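PDB 4YOK: putative flagellar protein FliS from Parabacteroides merdae ATCC 43184, which is of unknown function but belongs to the DUF3823 family, joining a prealbumin-like (transthyretin-clan) N-terminal domain to a second beta domain of the E-set clan. Local coordinates for residues Q142-V147 against Y182-V187; V134-S139 against V163-D168; L68-R71 against P76-N79. One frame throughout, in Å; residues are numbered along the deposited sequence. Where two conformers were deposited one is given.

Contact 1 of 3, residues Q142-V147 against Y182-V187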
loop_
_atom_site.group_PDB
_atom_site.type_symbol
_atom_site.label_atom_id
_atom_site.label_comp_id
_atom_site.label_asym_id
_atom_site.label_seq_id
_atom_site.Cartn_x
_atom_site.Cartn_y
_atom_site.Cartn_z
ATOM N N GLN A 142 9.621 -10.803 3.480
ATOM C CA GLN A 142 8.371 -10.192 3.973
ATOM C C GLN A 142 7.916 -9.048 3.081
ATOM O O GLN A 142 6.779 -8.596 3.215
ATOM C CB GLN A 142 8.568 -9.632 5.398
ATOM C CG GLN A 142 8.982 -10.636 6.448
ATOM C CD GLN A 142 9.609 -9.948 7.644
ATOM O OE1 GLN A 142 9.528 -8.719 7.824
ATOM N NE2 GLN A 142 10.282 -10.722 8.472
ATOM N N PHE A 143 8.817 -8.534 2.208
ATOM C CA PHE A 143 8.449 -7.437 1.293
ATOM C C PHE A 143 8.064 -7.981 -0.073
ATOM O O PHE A 143 8.858 -8.692 -0.706
ATOM C CB PHE A 143 9.610 -6.426 1.143
ATOM C CG PHE A 143 9.856 -5.635 2.406
ATOM C CD1 PHE A 143 9.087 -4.512 2.703
ATOM C CD2 PHE A 143 10.845 -6.019 3.304
ATOM C CE1 PHE A 143 9.309 -3.784 3.875
ATOM C CE2 PHE A 143 11.062 -5.295 4.483
ATOM C CZ PHE A 143 10.293 -4.176 4.758
ATOM N N ALA A 144 6.854 -7.645 -0.534
ATOM C CA ALA A 144 6.389 -8.079 -1.863
ATOM C C ALA A 144 5.609 -6.965 -2.499
ATOM O O ALA A 144 4.669 -6.461 -1.888
ATOM C CB ALA A 144 5.526 -9.341 -1.757
ATOM N N ASP A 145 5.996 -6.552 -3.708
ATOM C CA ASP A 145 5.259 -5.516 -4.448
ATOM C C ASP A 145 5.583 -5.634 -5.944
ATOM O O ASP A 145 6.266 -6.585 -6.344
ATOM C CB ASP A 145 5.523 -4.097 -3.884
ATOM C CG ASP A 145 6.987 -3.734 -3.804
ATOM O OD1 ASP A 145 7.627 -3.629 -4.873
ATOM O OD2 ASP A 145 7.477 -3.459 -2.669
ATOM N N ASP A 146 5.065 -4.712 -6.774
ATOM C CA ASP A 146 5.247 -4.772 -8.229
ATOM C C ASP A 146 6.734 -4.720 -8.670
ATOM O O ASP A 146 7.047 -5.202 -9.759
ATOM C CB ASP A 146 4.429 -3.677 -8.943
ATOM C CG ASP A 146 4.640 -2.248 -8.483
ATOM O OD1 ASP A 146 5.523 -2.017 -7.638
ATOM O OD2 ASP A 146 3.881 -1.365 -8.930
ATOM N N VAL A 147 7.636 -4.181 -7.810
ATOM C CA VAL A 147 9.083 -4.082 -8.116
ATOM C C VAL A 147 9.847 -5.142 -7.322
ATOM O O VAL A 147 10.770 -5.748 -7.849
ATOM C CB VAL A 147 9.639 -2.647 -7.819
ATOM C CG1 VAL A 147 11.157 -2.565 -8.025
ATOM C CG2 VAL A 147 8.933 -1.594 -8.663
ATOM N N TYR A 182 6.516 -15.784 0.343
ATOM C CA TYR A 182 5.426 -14.861 0.690
ATOM C C TYR A 182 4.630 -14.502 -0.555
ATOM O O TYR A 182 5.213 -14.369 -1.628
ATOM C CB TYR A 182 6.005 -13.589 1.333
ATOM C CG TYR A 182 6.742 -13.823 2.633
ATOM C CD1 TYR A 182 8.057 -14.278 2.640
ATOM C CD2 TYR A 182 6.138 -13.548 3.860
ATOM C CE1 TYR A 182 8.748 -14.477 3.833
ATOM C CE2 TYR A 182 6.827 -13.733 5.063
ATOM C CZ TYR A 182 8.135 -14.186 5.041
ATOM O OH TYR A 182 8.836 -14.363 6.217
ATOM N N ALA A 183 3.304 -14.389 -0.432
ATOM C CA ALA A 183 2.442 -14.082 -1.567
ATOM C C ALA A 183 1.708 -12.783 -1.345
ATOM O O ALA A 183 1.467 -12.381 -0.198
ATOM C CB ALA A 183 1.443 -15.214 -1.804
ATOM N N ARG A 184 1.308 -12.147 -2.449
ATOM C CA ARG A 184 0.532 -10.909 -2.400
ATOM C C ARG A 184 -0.192 -10.720 -3.724
ATOM O O ARG A 184 0.267 -11.211 -4.768
ATOM C CB ARG A 184 1.452 -9.686 -2.109
ATOM C CG ARG A 184 0.746 -8.549 -1.374
ATOM C CD ARG A 184 1.701 -7.372 -1.142
ATOM N NE ARG A 184 1.208 -6.419 -0.133
ATOM C CZ ARG A 184 1.703 -5.196 0.055
ATOM N NH1 ARG A 184 2.708 -4.755 -0.697
ATOM N NH2 ARG A 184 1.177 -4.392 0.979
ATOM N N VAL A 185 -1.290 -9.966 -3.703
ATOM C CA VAL A 185 -1.944 -9.616 -4.961
ATOM C C VAL A 185 -2.038 -8.085 -5.012
ATOM O O VAL A 185 -2.090 -7.441 -3.955
ATOM C CB VAL A 185 -3.292 -10.308 -5.253
ATOM C CG1 VAL A 185 -3.094 -11.809 -5.504
ATOM C CG2 VAL A 185 -4.322 -10.054 -4.154
ATOM N N GLY A 186 -2.024 -7.539 -6.220
ATOM C CA GLY A 186 -2.115 -6.094 -6.424
ATOM C C GLY A 186 -3.140 -5.728 -7.474
ATOM O O GLY A 186 -3.392 -6.509 -8.390
ATOM N N VAL A 187 -3.759 -4.547 -7.330
ATOM C CA VAL A 187 -4.736 -4.009 -8.274
ATOM C C VAL A 187 -4.364 -2.547 -8.539
ATOM O O VAL A 187 -4.315 -1.726 -7.615
ATOM C CB VAL A 187 -6.217 -4.159 -7.813
ATOM C CG1 VAL A 187 -7.173 -3.452 -8.782
ATOM C CG2 VAL A 187 -6.603 -5.638 -7.663
HETATM O O HOH W 1 10.047 -13.572 9.072
#
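Arg184 reaches from strand 182-187 to the loop 142-147 and grips its backbone. Its CB rests against the methyl of Ala144, CB to CB 4.1 Å. CG stands anti to the backbone N (chi1 -151°) and the chain stays extended as far as NE, placing CD 3.2 Å from Ala144 O. NH1 donates to Ala144 O at 2.9 Å, nearly in line with the carbonyl bond but bent at the hydrogen (144°), the oxygen tilted 22° out of the guanidinium plane. NE and NH2 turn to the carbonyls of Ser198 and Leu25. The Tyr182 ring slides under the start of the loop: Gln142 CA sits 3.9 Å above the ring centroid, close to the normal, in a CH-pi contact. The Gln142 and Tyr182 side chains lie alongside, pointing the same way, and a water bridges their ends, 2.9 Å from Gln142 NE2 and 3.2 Å from Tyr182 OH. With an alanine at Tyr182, Gln142 CA is likely to lose the ring face it lies on and the water its phenolic partner. Asp145 turns OD2 to Thr28 and closes an Asx turn through OD1 to Val147 N. Three backbone carbonyls thus probably compensate the buried guanidinium charge, with Asp145 OD2 near but not touching (5.3 Å from Arg184 NH1), and tie the loop to strand 196-202 and the N-terminal domain around Leu25.

Contact 2 of 3, residues V134-S139 against V163-D168; sequences VMLLLS and VNLSAD
Two sheets of the C-terminal beta-sandwich face each other here: strand 134-139 comes from the four-stranded sheet and strand 163-168 is an edge strand of the three-stranded one. Their axes approach to 8.8 Å and cross at -51°, so the strands meet over a short span, through side chains alone. Leu136 and Leu165 form the middle of the contact, their side chains set obliquely to one another. Leu136 divides its two methyls between two partners: CD1 presses on Leu165 CD1 at 3.5 Å, tighter than a usual carbon contact, while CD2 lies 3.9 Å from Ala167 CB and also borders Leu165 CB. Where this tight contact is made, the first torsion of Leu136 is away from a staggered value (-97°). Leu165 CG is anti to its carbonyl carbon (chi1 -50°), and its CD1 touches both Leu136 and Val134, whose CG1 lies 3.8 Å from it. Val134 and Leu136, two residues apart, therefore present the same strand face to Leu165. The layer continues beyond the pair: Val134 also packs on Phe120 of strand 115-124 and on Val187, Leu136 on Val185, and Ala167 on Tyr151. Every touching group is aliphatic, so the join between the sheets rests on van der Waals packing and, probably, on removal of apolar surface from water, with the small methyl of Ala167 accommodating the Leu136 branch where the strands come nearest.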
loop_
_atom_site.group_PDB
_atom_site.type_symbol
_atom_site.label_atom_id
_atom_site.label_comp_id
_atom_site.label_asym_id
_atom_site.label_seq_id
_atom_site.Cartn_x
_atom_site.Cartn_y
_atom_site.Cartn_z
ATOM N N VAL A 134 -4.057 -6.474 -12.745
ATOM C CA VAL A 134 -4.063 -7.261 -11.520
ATOM C C VAL A 134 -2.744 -8.050 -11.526
ATOM O O VAL A 134 -2.351 -8.606 -12.564
ATOM C CB VAL A 134 -5.322 -8.147 -11.428
ATOM C CG1 VAL A 134 -5.270 -9.036 -10.202
ATOM C CG2 VAL A 134 -6.582 -7.276 -11.401
HETATM N N MSE A 135 -2.070 -8.098 -10.384
HETATM C CA MSE A 135 -0.757 -8.745 -10.289
HETATM C C MSE A 135 -0.731 -9.812 -9.209
HETATM O O MSE A 135 -1.202 -9.586 -8.089
HETATM C CB MSE A 135 0.350 -7.698 -9.997
HETATM C CG MSE A 135 0.437 -6.611 -11.058
HETATM SE SE MSE A 135 1.611 -5.187 -10.458
HETATM C CE MSE A 135 0.232 -4.262 -9.308
ATOM N N LEU A 136 -0.192 -10.979 -9.567
ATOM C CA LEU A 136 0.040 -12.113 -8.667
ATOM C C LEU A 136 1.520 -12.095 -8.377
ATOM O O LEU A 136 2.314 -12.078 -9.316
ATOM C CB LEU A 136 -0.430 -13.431 -9.308
ATOM C CG LEU A 136 -1.838 -13.900 -8.908
ATOM C CD1 LEU A 136 -2.906 -12.866 -9.210
ATOM C CD2 LEU A 136 -2.160 -15.261 -9.488
ATOM N N LEU A 137 1.897 -11.987 -7.091
ATOM C CA LEU A 137 3.290 -11.835 -6.689
ATOM C C LEU A 137 3.743 -12.838 -5.661
ATOM O O LEU A 137 2.976 -13.209 -4.760
ATOM C CB LEU A 137 3.492 -10.418 -6.079
ATOM C CG LEU A 137 3.006 -9.226 -6.904
ATOM C CD1 LEU A 137 2.821 -7.976 -6.029
ATOM C CD2 LEU A 137 3.937 -8.955 -8.077
ATOM N N LEU A 138 5.020 -13.246 -5.764
ATOM C CA LEU A 138 5.687 -14.077 -4.769
ATOM C C LEU A 138 7.016 -13.422 -4.418
ATOM O O LEU A 138 7.653 -12.811 -5.285
ATOM C CB LEU A 138 5.922 -15.532 -5.216
ATOM C CG LEU A 138 4.669 -16.397 -5.452
ATOM C CD1 LEU A 138 5.024 -17.659 -6.248
ATOM C CD2 LEU A 138 4.000 -16.785 -4.126
ATOM N N SER A 139 7.422 -13.539 -3.156
ATOM C CA SER A 139 8.697 -13.002 -2.701
ATOM C C SER A 139 9.365 -13.987 -1.744
ATOM O O SER A 139 8.657 -14.724 -1.057
ATOM C CB SER A 139 8.468 -11.658 -1.994
ATOM O OG SER A 139 9.692 -11.164 -1.466
ATOM N N VAL A 163 -12.789 -12.823 -8.422
ATOM C CA VAL A 163 -11.660 -13.089 -9.307
ATOM C C VAL A 163 -11.058 -14.462 -8.947
ATOM O O VAL A 163 -10.971 -14.807 -7.761
ATOM C CB VAL A 163 -10.636 -11.927 -9.184
ATOM C CG1 VAL A 163 -9.394 -12.198 -9.982
ATOM C CG2 VAL A 163 -11.261 -10.608 -9.625
ATOM N N ASN A 164 -10.717 -15.258 -9.978
ATOM C CA ASN A 164 -10.126 -16.599 -9.840
ATOM C C ASN A 164 -8.969 -16.738 -10.835
ATOM O O ASN A 164 -9.202 -16.875 -12.031
ATOM C CB ASN A 164 -11.205 -17.686 -10.051
ATOM C CG ASN A 164 -10.767 -19.072 -9.662
ATOM O OD1 ASN A 164 -10.020 -19.260 -8.697
ATOM N ND2 ASN A 164 -11.285 -20.086 -10.353
ATOM N N LEU A 165 -7.732 -16.618 -10.352
ATOM C CA LEU A 165 -6.535 -16.613 -11.203
ATOM C C LEU A 165 -5.560 -17.724 -10.854
ATOM O O LEU A 165 -5.445 -18.136 -9.691
ATOM C CB LEU A 165 -5.807 -15.253 -11.097
ATOM C CG LEU A 165 -6.674 -13.995 -11.275
ATOM C CD1 LEU A 165 -5.900 -12.728 -10.972
ATOM C CD2 LEU A 165 -7.255 -13.892 -12.685
ATOM N N SER A 166 -4.859 -18.215 -11.883
ATOM C CA SER A 166 -3.809 -19.232 -11.742
ATOM C C SER A 166 -2.640 -18.812 -12.591
ATOM O O SER A 166 -2.807 -18.576 -13.787
ATOM C CB SER A 166 -4.303 -20.619 -12.131
ATOM O OG SER A 166 -5.139 -21.143 -11.117
ATOM N N ALA A 167 -1.491 -18.633 -11.964
ATOM C CA ALA A 167 -0.260 -18.212 -12.645
ATOM C C ALA A 167 0.684 -19.394 -12.697
ATOM O O ALA A 167 0.875 -20.075 -11.679
ATOM C CB ALA A 167 0.378 -17.030 -11.915
ATOM N N ASP A 168 1.245 -19.669 -13.879
ATOM C CA ASP A 168 2.132 -20.819 -14.063
ATOM C C ASP A 168 3.512 -20.529 -13.471
ATOM O O ASP A 168 4.261 -19.722 -14.016
ATOM C CB ASP A 168 2.241 -21.156 -15.557
ATOM C CG ASP A 168 2.990 -22.432 -15.869
ATOM O OD1 ASP A 168 3.499 -23.071 -14.922
ATOM O OD2 ASP A 168 2.967 -22.847 -17.028
#

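Contact 3 of 3, residues L68-R71 against P76-N79; sequences LTTR and PWVN
The side chains of Thr70 and Trp77 pass one another, running opposite ways, where strand 64-70 leads into the loop toward strand 83-88. The methyl of Thr70 approaches the indole obliquely at its pyrrole nitrogen, Thr70 CG2 to Trp77 NE1 3.6 Å. Trp77 CE2 is next, 3.9 Å from Thr70 CG2. A chi1 of 55° sets Thr70 OG1 between the backbone N and carbonyl carbon and leaves CG2 to meet the indole. The hydroxyl is then available to a water 2.9 Å from OG1, which in turn donates to Asn79 OD1 at 2.7 Å. A second water links the two segments through the indole: it accepts from Trp77 NE1 at 3.1 Å and donates to Arg71 O at 2.8 Å. The indole also has Pro76 CD over one face, offset toward the rim, and packs on Val98, which Thr70 touches as well. Asn79 is held more directly by the turn between the segments, OD1 accepting from Gly73 N and ND2 donating to Asp72 OD1. Thr70 and Trp77 are buried, while Arg71 and Asn79, each in one water bridge, are exposed. The arrangement is a beta-hairpin whose connecting loop folds back on its first strand, through Trp77 and two bridging waters, within the prealbumin-like N-terminal domain.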
loop_
_atom_site.group_PDB
_atom_site.type_symbol
_atom_site.label_atom_id
_atom_site.label_comp_id
_atom_site.label_asym_id
_atom_site.label_seq_id
_atom_site.Cartn_x
_atom_site.Cartn_y
_atom_site.Cartn_z
ATOM N N LEU A 68 -1.164 16.913 8.198
ATOM C CA LEU A 68 -0.768 15.696 7.496
ATOM C C LEU A 68 -1.631 15.519 6.245
ATOM O O LEU A 68 -2.868 15.461 6.358
ATOM C CB LEU A 68 -0.899 14.501 8.438
ATOM C CG LEU A 68 -0.574 13.128 7.845
ATOM C CD1 LEU A 68 0.920 13.008 7.471
ATOM C CD2 LEU A 68 -0.966 12.054 8.831
ATOM N N THR A 69 -0.988 15.451 5.046
ATOM C CA THR A 69 -1.762 15.318 3.807
ATOM C C THR A 69 -1.145 14.315 2.837
ATOM O O THR A 69 0.018 13.926 2.980
ATOM C CB THR A 69 -1.944 16.708 3.134
ATOM O OG1 THR A 69 -2.882 16.614 2.067
ATOM C CG2 THR A 69 -0.650 17.288 2.609
ATOM N N THR A 70 -1.948 13.911 1.817
ATOM C CA THR A 70 -1.452 13.024 0.770
ATOM C C THR A 70 -0.604 13.892 -0.170
ATOM O O THR A 70 -0.717 15.122 -0.156
ATOM C CB THR A 70 -2.603 12.352 0.029
ATOM O OG1 THR A 70 -3.499 13.349 -0.474
ATOM C CG2 THR A 70 -3.311 11.302 0.867
ATOM N N ARG A 71 0.237 13.261 -0.969
ATOM C CA ARG A 71 1.043 13.937 -1.981
ATOM C C ARG A 71 0.234 13.908 -3.279
ATOM O O ARG A 71 -0.353 12.870 -3.619
ATOM C CB ARG A 71 2.400 13.218 -2.103
ATOM C CG ARG A 71 3.388 13.889 -3.051
ATOM C CD ARG A 71 4.706 13.134 -3.050
ATOM N NE ARG A 71 5.495 13.380 -4.261
ATOM C CZ ARG A 71 6.429 14.319 -4.383
ATOM N NH1 ARG A 71 6.703 15.131 -3.368
ATOM N NH2 ARG A 71 7.095 14.457 -5.522
ATOM N N PRO A 76 -2.927 4.784 -4.523
ATOM C CA PRO A 76 -4.082 4.142 -5.202
ATOM C C PRO A 76 -5.432 4.705 -4.704
ATOM O O PRO A 76 -6.341 3.952 -4.300
ATOM C CB PRO A 76 -3.908 2.672 -4.815
ATOM C CG PRO A 76 -3.320 2.735 -3.423
ATOM C CD PRO A 76 -2.344 3.897 -3.493
ATOM N N TRP A 77 -5.550 6.040 -4.691
ATOM C CA TRP A 77 -6.738 6.718 -4.194
ATOM C C TRP A 77 -6.995 8.008 -4.958
ATOM O O TRP A 77 -6.090 8.504 -5.645
ATOM C CB TRP A 77 -6.622 6.989 -2.674
ATOM C CG TRP A 77 -5.333 7.652 -2.237
ATOM C CD1 TRP A 77 -4.915 8.929 -2.504
ATOM C CD2 TRP A 77 -4.279 7.031 -1.484
ATOM N NE1 TRP A 77 -3.655 9.133 -1.963
ATOM C CE2 TRP A 77 -3.281 8.011 -1.269
ATOM C CE3 TRP A 77 -4.120 5.762 -0.900
ATOM C CZ2 TRP A 77 -2.124 7.748 -0.521
ATOM C CZ3 TRP A 77 -2.980 5.503 -0.162
ATOM C CH2 TRP A 77 -2.001 6.489 0.032
ATOM N N VAL A 78 -8.239 8.534 -4.855
ATOM C CA VAL A 78 -8.658 9.780 -5.515
ATOM C C VAL A 78 -7.683 10.888 -5.123
ATOM O O VAL A 78 -7.312 11.001 -3.959
ATOM C CB VAL A 78 -10.129 10.190 -5.168
ATOM C CG1 VAL A 78 -10.578 11.414 -5.965
ATOM C CG2 VAL A 78 -11.110 9.045 -5.373
ATOM N N ASN A 79 -7.303 11.716 -6.084
ATOM C CA ASN A 79 -6.413 12.854 -5.864
ATOM C C ASN A 79 -7.223 14.030 -5.287
ATOM O O ASN A 79 -7.391 15.067 -5.934
ATOM C CB ASN A 79 -5.705 13.232 -7.180
ATOM C CG ASN A 79 -4.547 14.158 -6.976
ATOM O OD1 ASN A 79 -3.911 14.161 -5.916
ATOM N ND2 ASN A 79 -4.240 14.954 -7.990
HETATM O O HOH W 2 -4.114 13.986 -3.216
HETATM O O HOH W 3 -2.821 11.631 -3.504
#

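Overall arrangement
Contacts 1 and 2 belong to the C-terminal domain and share a sheet, since strands 182-189 and 131-139 are neighbours in it; their centres are 10 Å apart, and they meet directly, Tyr182 N lying 2.8 Å from Ser139 O in a probable hydrogen bond. Contact 2 is the purely aliphatic one, between the sheets, whereas contact 1 covers the other face of the shared sheet with a loop and relies on a buried arginine. Contact 3 lies in the N-terminal domain, on the opposite side of the chain's centre, about 21 Å from contact 1 between centres. Only partly buried, it joins its segments by one apolar touch and bridging waters.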